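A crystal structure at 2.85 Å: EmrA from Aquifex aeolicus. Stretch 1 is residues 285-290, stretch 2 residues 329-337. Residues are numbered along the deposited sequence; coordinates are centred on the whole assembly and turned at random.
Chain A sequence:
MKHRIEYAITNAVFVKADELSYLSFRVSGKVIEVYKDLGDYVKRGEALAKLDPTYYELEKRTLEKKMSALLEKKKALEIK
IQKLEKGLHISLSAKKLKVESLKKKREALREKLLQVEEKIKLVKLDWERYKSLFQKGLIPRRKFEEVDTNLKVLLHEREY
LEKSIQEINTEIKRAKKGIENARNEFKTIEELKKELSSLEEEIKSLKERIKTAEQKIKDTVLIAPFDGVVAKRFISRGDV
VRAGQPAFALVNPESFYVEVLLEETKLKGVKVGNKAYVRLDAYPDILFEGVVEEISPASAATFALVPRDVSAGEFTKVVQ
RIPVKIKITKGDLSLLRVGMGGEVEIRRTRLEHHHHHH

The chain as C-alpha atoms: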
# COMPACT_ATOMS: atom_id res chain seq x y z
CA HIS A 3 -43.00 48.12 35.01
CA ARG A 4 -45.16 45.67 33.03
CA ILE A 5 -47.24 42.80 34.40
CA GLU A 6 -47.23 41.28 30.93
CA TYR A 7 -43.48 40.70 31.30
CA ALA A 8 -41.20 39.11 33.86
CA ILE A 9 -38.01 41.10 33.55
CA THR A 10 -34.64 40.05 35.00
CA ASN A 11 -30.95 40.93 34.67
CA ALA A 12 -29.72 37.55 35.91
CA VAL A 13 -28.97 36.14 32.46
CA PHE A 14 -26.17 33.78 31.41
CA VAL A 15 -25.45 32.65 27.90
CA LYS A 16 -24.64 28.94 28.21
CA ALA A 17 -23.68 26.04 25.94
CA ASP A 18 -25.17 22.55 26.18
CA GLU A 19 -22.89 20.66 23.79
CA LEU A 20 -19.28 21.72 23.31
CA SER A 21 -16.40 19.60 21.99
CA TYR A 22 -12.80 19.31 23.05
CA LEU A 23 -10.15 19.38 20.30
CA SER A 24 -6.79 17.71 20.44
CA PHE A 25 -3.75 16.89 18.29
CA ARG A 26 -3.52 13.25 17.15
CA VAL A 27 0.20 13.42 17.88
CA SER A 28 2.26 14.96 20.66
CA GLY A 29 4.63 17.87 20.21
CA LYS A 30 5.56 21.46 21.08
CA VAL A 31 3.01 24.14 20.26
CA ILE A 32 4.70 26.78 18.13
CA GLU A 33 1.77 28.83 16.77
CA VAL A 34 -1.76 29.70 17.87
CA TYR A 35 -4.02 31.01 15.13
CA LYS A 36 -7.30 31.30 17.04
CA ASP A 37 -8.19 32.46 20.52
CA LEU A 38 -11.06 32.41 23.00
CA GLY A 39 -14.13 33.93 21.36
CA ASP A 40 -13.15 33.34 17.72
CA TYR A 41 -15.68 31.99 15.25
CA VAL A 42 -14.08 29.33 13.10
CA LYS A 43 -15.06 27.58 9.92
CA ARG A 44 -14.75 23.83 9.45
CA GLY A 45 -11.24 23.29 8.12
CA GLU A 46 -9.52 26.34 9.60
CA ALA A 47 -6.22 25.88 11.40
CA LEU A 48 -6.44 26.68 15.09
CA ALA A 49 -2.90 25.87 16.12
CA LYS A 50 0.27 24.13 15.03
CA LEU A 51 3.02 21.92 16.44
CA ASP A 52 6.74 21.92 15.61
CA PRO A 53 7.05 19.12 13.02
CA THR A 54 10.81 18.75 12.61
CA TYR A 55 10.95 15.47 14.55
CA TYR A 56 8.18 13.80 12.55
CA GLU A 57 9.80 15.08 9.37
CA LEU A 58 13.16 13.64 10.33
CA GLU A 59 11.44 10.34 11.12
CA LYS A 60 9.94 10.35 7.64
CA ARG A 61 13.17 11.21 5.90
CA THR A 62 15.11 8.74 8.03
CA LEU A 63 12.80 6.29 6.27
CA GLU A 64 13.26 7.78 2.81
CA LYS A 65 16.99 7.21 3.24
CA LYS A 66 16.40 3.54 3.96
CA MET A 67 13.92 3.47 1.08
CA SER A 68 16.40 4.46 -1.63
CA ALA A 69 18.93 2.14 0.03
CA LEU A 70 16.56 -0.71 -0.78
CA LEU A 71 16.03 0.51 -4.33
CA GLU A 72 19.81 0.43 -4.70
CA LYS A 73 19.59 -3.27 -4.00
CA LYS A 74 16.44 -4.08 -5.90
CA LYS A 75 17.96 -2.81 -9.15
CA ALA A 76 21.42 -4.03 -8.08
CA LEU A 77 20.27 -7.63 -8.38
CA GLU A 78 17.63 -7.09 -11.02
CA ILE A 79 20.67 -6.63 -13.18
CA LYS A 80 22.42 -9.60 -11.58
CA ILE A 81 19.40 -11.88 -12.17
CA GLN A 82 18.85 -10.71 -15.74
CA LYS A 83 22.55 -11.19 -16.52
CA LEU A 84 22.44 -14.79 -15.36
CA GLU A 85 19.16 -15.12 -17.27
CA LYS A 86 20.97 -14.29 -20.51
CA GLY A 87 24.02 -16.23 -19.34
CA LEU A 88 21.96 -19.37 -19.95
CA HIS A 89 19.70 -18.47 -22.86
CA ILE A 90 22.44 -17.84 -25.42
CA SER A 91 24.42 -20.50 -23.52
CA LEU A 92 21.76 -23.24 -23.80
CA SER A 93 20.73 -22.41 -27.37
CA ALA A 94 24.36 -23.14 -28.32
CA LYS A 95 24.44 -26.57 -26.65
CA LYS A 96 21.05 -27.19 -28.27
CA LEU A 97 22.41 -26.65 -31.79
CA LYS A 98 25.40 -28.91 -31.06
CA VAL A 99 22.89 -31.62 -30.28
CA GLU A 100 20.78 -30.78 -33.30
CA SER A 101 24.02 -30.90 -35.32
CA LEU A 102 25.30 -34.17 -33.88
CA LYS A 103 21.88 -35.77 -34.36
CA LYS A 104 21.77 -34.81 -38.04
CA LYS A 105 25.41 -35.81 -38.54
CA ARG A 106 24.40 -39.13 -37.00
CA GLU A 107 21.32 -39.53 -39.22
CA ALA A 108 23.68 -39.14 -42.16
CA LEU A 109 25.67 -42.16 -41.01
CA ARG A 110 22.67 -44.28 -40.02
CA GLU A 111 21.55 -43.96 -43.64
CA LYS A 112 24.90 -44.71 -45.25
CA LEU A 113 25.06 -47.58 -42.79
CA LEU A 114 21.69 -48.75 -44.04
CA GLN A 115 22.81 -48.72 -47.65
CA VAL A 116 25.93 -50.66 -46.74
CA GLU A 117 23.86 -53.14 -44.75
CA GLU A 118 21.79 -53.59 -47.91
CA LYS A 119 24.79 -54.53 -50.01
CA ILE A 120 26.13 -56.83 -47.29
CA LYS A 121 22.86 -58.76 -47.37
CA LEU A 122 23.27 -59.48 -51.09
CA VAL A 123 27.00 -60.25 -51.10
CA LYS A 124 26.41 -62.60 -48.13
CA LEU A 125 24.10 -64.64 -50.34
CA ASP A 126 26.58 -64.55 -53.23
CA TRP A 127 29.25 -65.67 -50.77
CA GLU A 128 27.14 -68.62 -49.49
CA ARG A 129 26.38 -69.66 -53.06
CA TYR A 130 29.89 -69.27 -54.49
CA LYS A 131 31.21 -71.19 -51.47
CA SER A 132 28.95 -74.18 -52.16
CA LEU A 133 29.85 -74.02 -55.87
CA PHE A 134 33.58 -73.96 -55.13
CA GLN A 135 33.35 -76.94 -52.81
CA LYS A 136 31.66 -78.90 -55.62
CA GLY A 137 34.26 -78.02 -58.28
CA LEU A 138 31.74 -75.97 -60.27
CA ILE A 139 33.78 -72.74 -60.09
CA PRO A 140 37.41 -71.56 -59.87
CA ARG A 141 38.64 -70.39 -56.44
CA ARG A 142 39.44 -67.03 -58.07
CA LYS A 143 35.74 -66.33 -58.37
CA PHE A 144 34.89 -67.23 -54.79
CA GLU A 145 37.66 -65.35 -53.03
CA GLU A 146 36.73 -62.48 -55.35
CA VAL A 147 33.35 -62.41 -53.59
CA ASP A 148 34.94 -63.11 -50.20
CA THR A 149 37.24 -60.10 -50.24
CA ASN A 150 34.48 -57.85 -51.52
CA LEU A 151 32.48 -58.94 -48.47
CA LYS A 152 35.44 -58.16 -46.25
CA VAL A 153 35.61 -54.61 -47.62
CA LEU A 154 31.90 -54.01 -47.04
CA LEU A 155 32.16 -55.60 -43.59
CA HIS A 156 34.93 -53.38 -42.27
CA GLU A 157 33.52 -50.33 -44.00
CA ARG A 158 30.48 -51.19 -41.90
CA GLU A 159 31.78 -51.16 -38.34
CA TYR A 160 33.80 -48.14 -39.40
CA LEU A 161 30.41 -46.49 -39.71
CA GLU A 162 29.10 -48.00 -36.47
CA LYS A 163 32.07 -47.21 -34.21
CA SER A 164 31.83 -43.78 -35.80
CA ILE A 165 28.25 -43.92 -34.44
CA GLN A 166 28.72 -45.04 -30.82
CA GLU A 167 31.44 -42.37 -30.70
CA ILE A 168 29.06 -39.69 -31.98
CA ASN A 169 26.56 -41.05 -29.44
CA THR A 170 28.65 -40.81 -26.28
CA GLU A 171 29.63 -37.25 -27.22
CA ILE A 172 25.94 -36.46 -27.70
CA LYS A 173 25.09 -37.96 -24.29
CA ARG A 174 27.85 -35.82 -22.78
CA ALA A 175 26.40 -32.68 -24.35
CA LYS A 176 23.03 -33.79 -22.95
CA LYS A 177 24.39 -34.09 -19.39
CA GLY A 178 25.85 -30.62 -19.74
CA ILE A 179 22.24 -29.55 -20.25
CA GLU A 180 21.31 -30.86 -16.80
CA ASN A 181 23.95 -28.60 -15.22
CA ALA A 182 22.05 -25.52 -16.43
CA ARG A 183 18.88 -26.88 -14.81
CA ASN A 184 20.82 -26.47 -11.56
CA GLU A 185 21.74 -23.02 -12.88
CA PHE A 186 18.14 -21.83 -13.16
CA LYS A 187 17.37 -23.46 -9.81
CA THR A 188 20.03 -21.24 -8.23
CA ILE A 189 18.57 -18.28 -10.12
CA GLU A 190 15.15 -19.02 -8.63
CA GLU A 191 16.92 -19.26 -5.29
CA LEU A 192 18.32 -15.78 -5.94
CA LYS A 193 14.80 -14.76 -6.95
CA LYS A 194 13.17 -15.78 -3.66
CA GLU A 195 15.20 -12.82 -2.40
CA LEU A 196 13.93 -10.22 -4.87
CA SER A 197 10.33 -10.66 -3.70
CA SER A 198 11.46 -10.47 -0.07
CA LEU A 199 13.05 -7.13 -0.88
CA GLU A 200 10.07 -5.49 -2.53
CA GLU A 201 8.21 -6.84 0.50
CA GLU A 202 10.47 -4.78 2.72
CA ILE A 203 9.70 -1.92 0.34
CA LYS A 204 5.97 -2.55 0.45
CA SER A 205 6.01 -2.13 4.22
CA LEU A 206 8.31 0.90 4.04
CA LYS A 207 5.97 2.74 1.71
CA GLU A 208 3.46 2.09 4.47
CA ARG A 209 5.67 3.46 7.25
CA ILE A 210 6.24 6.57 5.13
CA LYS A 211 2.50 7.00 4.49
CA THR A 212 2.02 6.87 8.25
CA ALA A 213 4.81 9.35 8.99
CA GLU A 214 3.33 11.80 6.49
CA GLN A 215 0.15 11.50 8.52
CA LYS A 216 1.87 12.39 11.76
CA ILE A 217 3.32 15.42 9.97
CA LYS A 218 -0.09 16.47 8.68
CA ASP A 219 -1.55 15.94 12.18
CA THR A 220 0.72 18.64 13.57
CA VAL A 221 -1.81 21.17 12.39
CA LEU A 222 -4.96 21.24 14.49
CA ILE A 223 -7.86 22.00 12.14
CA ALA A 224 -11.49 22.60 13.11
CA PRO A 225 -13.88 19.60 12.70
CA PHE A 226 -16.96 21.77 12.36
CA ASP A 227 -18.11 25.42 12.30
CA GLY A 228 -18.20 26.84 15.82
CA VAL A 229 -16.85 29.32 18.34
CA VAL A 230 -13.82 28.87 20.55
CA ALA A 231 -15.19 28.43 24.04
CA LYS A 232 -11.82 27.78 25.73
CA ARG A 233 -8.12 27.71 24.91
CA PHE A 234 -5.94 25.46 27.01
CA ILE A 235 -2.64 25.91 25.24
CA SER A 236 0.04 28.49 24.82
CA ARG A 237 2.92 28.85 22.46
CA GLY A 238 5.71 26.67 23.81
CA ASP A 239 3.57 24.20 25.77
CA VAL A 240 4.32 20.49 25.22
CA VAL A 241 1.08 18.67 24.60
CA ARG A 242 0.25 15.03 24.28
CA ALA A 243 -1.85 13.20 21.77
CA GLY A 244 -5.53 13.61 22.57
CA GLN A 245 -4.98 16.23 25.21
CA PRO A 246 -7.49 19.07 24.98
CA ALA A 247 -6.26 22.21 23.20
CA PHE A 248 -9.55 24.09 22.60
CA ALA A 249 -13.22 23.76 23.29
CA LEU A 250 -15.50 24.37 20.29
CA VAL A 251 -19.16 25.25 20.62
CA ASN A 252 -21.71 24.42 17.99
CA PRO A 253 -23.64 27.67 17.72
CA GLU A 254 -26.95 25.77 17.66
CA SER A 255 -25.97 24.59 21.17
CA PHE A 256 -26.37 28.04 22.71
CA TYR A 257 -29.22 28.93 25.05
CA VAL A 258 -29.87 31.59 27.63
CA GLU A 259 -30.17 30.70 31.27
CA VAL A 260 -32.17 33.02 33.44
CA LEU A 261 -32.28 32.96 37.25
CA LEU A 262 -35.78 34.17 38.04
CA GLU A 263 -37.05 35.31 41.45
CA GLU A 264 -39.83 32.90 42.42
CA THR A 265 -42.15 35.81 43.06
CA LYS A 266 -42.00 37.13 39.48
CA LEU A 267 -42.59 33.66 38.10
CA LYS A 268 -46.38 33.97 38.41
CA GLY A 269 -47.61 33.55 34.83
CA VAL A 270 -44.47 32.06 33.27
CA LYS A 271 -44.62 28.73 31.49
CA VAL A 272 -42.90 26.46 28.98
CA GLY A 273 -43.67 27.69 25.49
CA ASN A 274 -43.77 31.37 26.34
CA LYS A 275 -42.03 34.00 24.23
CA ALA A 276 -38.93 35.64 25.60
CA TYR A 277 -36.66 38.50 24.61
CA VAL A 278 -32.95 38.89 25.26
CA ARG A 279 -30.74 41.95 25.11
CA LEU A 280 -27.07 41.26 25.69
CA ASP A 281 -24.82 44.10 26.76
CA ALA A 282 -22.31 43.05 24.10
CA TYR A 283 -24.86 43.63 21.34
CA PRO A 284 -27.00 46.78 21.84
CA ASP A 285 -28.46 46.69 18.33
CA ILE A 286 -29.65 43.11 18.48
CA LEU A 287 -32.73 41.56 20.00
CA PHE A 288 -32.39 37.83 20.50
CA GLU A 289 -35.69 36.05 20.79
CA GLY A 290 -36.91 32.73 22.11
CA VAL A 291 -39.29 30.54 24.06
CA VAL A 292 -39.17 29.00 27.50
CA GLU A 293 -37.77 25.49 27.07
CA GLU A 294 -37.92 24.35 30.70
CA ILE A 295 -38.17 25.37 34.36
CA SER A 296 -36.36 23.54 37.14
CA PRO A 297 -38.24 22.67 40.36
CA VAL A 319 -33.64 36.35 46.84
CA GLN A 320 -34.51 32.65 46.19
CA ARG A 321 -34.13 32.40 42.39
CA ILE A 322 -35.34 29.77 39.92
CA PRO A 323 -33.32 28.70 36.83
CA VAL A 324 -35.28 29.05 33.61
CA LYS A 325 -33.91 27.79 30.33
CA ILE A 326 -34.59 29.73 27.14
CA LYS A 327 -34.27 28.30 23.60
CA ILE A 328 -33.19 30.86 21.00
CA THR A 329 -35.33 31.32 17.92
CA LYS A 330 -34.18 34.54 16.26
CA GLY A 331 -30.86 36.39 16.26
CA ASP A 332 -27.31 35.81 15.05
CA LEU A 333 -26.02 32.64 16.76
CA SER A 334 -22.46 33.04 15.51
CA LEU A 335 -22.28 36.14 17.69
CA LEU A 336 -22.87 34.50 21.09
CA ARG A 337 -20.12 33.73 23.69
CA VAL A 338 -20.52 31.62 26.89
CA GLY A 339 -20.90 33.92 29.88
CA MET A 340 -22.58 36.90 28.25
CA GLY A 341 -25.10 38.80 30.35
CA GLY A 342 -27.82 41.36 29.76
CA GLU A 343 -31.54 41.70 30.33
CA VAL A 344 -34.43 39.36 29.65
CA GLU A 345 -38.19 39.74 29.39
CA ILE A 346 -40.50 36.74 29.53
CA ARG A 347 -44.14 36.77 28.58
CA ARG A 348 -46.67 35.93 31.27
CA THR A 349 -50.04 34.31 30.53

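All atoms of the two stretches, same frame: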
# COMPACT_ATOMS: atom_id res chain seq x y z
N ASP A 285 -27.60 46.53 19.49
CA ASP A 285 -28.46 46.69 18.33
C ASP A 285 -29.11 45.38 17.93
O ASP A 285 -29.68 45.28 16.84
CB ASP A 285 -27.68 47.26 17.14
CG ASP A 285 -26.72 48.37 17.56
OD1 ASP A 285 -27.14 49.28 18.30
OD2 ASP A 285 -25.54 48.34 17.15
N ILE A 286 -29.03 44.38 18.79
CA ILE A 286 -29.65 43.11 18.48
C ILE A 286 -30.60 42.60 19.55
O ILE A 286 -30.27 42.57 20.73
CB ILE A 286 -28.63 42.01 18.26
CG1 ILE A 286 -27.71 42.36 17.10
CG2 ILE A 286 -29.35 40.68 18.02
CD1 ILE A 286 -26.56 41.38 16.94
N LEU A 287 -31.77 42.17 19.12
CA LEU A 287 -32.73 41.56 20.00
C LEU A 287 -32.84 40.06 19.74
O LEU A 287 -33.52 39.64 18.81
CB LEU A 287 -34.10 42.20 19.86
CG LEU A 287 -35.06 41.65 20.91
CD1 LEU A 287 -34.74 42.25 22.28
CD2 LEU A 287 -36.50 41.88 20.52
N PHE A 288 -32.17 39.26 20.56
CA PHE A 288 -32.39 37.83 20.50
C PHE A 288 -33.77 37.51 21.02
O PHE A 288 -34.35 38.26 21.79
CB PHE A 288 -31.32 37.10 21.28
CG PHE A 288 -29.98 37.21 20.67
CD1 PHE A 288 -29.55 36.27 19.74
CD2 PHE A 288 -29.14 38.27 20.98
CE1 PHE A 288 -28.30 36.38 19.15
CE2 PHE A 288 -27.89 38.39 20.39
CZ PHE A 288 -27.47 37.44 19.47
N GLU A 289 -34.28 36.36 20.62
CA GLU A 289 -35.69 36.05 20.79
C GLU A 289 -35.84 34.56 20.99
O GLU A 289 -35.14 33.76 20.36
CB GLU A 289 -36.45 36.55 19.56
CG GLU A 289 -37.94 36.28 19.52
CD GLU A 289 -38.60 36.96 18.32
OE1 GLU A 289 -38.18 38.10 17.99
OE2 GLU A 289 -39.52 36.36 17.71
N GLY A 290 -36.73 34.15 21.89
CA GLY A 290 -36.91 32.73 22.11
C GLY A 290 -38.14 32.36 22.91
O GLY A 290 -38.96 33.21 23.26
N THR A 329 -34.58 31.55 19.15
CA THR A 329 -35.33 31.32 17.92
C THR A 329 -35.13 32.40 16.85
O THR A 329 -35.50 32.20 15.70
CB THR A 329 -36.83 31.21 18.21
OG1 THR A 329 -37.28 32.37 18.93
CG2 THR A 329 -37.10 29.94 19.03
N LYS A 330 -34.54 33.52 17.23
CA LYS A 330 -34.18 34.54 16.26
C LYS A 330 -33.01 35.37 16.78
O LYS A 330 -32.95 35.69 17.96
CB LYS A 330 -35.39 35.43 15.95
CG LYS A 330 -35.09 36.57 15.00
CD LYS A 330 -36.38 37.13 14.43
CE LYS A 330 -36.10 38.34 13.53
NZ LYS A 330 -37.34 38.88 12.90
N GLY A 331 -32.07 35.68 15.89
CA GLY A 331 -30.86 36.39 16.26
C GLY A 331 -29.62 35.65 15.77
O GLY A 331 -29.66 34.42 15.52
N ASP A 332 -28.52 36.38 15.64
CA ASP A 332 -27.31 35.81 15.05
C ASP A 332 -26.50 34.92 16.01
O ASP A 332 -25.68 35.41 16.80
CB ASP A 332 -26.42 36.93 14.51
CG ASP A 332 -25.29 36.41 13.64
OD1 ASP A 332 -25.32 35.21 13.27
OD2 ASP A 332 -24.38 37.20 13.32
N LEU A 333 -26.70 33.61 15.90
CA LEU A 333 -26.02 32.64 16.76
C LEU A 333 -24.50 32.71 16.75
O LEU A 333 -23.87 32.48 17.76
CB LEU A 333 -26.45 31.23 16.39
CG LEU A 333 -27.93 31.03 16.63
CD1 LEU A 333 -28.33 29.64 16.24
CD2 LEU A 333 -28.20 31.29 18.09
N SER A 334 -23.92 33.00 15.60
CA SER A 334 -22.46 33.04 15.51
C SER A 334 -21.87 34.17 16.34
O SER A 334 -20.66 34.28 16.47
CB SER A 334 -22.02 33.18 14.05
OG SER A 334 -21.97 34.55 13.69
N LEU A 335 -22.73 35.00 16.90
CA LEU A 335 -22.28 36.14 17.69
C LEU A 335 -22.21 35.89 19.20
O LEU A 335 -21.66 36.70 19.92
CB LEU A 335 -23.21 37.33 17.47
CG LEU A 335 -23.19 38.09 16.15
CD1 LEU A 335 -24.28 39.10 16.23
CD2 LEU A 335 -21.86 38.76 15.96
N LEU A 336 -22.80 34.78 19.66
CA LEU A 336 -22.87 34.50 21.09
C LEU A 336 -21.57 33.89 21.67
O LEU A 336 -20.89 33.11 21.01
CB LEU A 336 -24.04 33.58 21.37
CG LEU A 336 -25.41 34.00 20.82
CD1 LEU A 336 -26.33 32.82 20.87
CD2 LEU A 336 -26.02 35.11 21.64
N ARG A 337 -21.25 34.27 22.91
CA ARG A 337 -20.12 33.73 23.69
C ARG A 337 -20.63 33.22 25.06
O ARG A 337 -21.49 33.85 25.68
CB ARG A 337 -19.05 34.81 23.93
CG ARG A 337 -18.01 35.07 22.82
CD ARG A 337 -18.60 34.86 21.46
NE ARG A 337 -17.71 35.31 20.39
CZ ARG A 337 -17.98 35.18 19.10
NH1 ARG A 337 -19.11 34.61 18.70
NH2 ARG A 337 -17.12 35.61 18.19

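Stretch 2 enters as the last residues of a strand, passes through a glycine, then winds through a short 3-10 segment (333-335) before two loop residues; stretch 1 meets it first through backbone and then through apolar side chains. The two strands run antiparallel where they pair, with Gly290 across from Thr329, Glu289 from Lys330 and Phe288 from Gly331.

Thr329 N donates to Glu289 O at 2.6 Å, and Thr329 OG1 adds a weak hydrogen bond to the same Glu289 O at 2.9 Å. A threonine suits this place because its hydroxyl, held close to the backbone with chi1 in the p well, can reach the carbonyl its own amide already uses. OG1 of Thr329 also lies 3.2 Å from Gly290 CA.

Lys330 and Glu289 form an antiparallel hydrogen-bonded pair. Lys330 N donates to Glu289 O at 3.2 Å, making that oxygen a shared acceptor, while Glu289 N returns a weak bond to Lys330 O at 3.0 Å, its angle of 126° far from linear. Lys330 O also receives a CA-H...O contact from Phe288 CA at 3.4 Å. The two side chains lie on the same face of the sheet, CB of Glu289 3.9 Å from CB of Lys330. Yet the end of the extended lysine departs from stretch 1, so the pair touches through aliphatic carbon rather than through its charges.

At Gly331 the backbone takes phi 127° and psi 158°, where a CB would be jammed against the carbonyl oxygen of Lys330. An ideal CB of Gly331 would also fall 2.3 Å from Phe288 CD1, a clash. Glycine thus permits both this backbone conformation and the close passage of the ring: Phe288 CE1 lies 3.7 Å from Gly331 C and 3.5 Å from Asp332 N.

Asp332, whose CA-to-CB bond points sideways, keeps its carboxylate clear of stretch 1 and helps organise the 3-10 segment that follows. Its O accepts from Leu335 N at 3.0 Å, and its OD1 accepts a weak bond from Ser334 OG at 3.4 Å. Leu336 N to Leu333 O, 3.2 Å, continues the tight winding.

This winding brings Leu335 toward stretch 1, where its CD1 meets Ile286 CD1 at 3.3 Å, two branched apolar side chains packing tightly and burying part of each other's surface. Leu336 then places CD2 over one face of the buried Phe288 ring, 3.8 Å from the ring centroid and 26° off the normal, a CH-pi contact. Arg337, out of reach of stretch 1, instead secures the segment, its NH1 donating to Ser334 O at 2.7 Å.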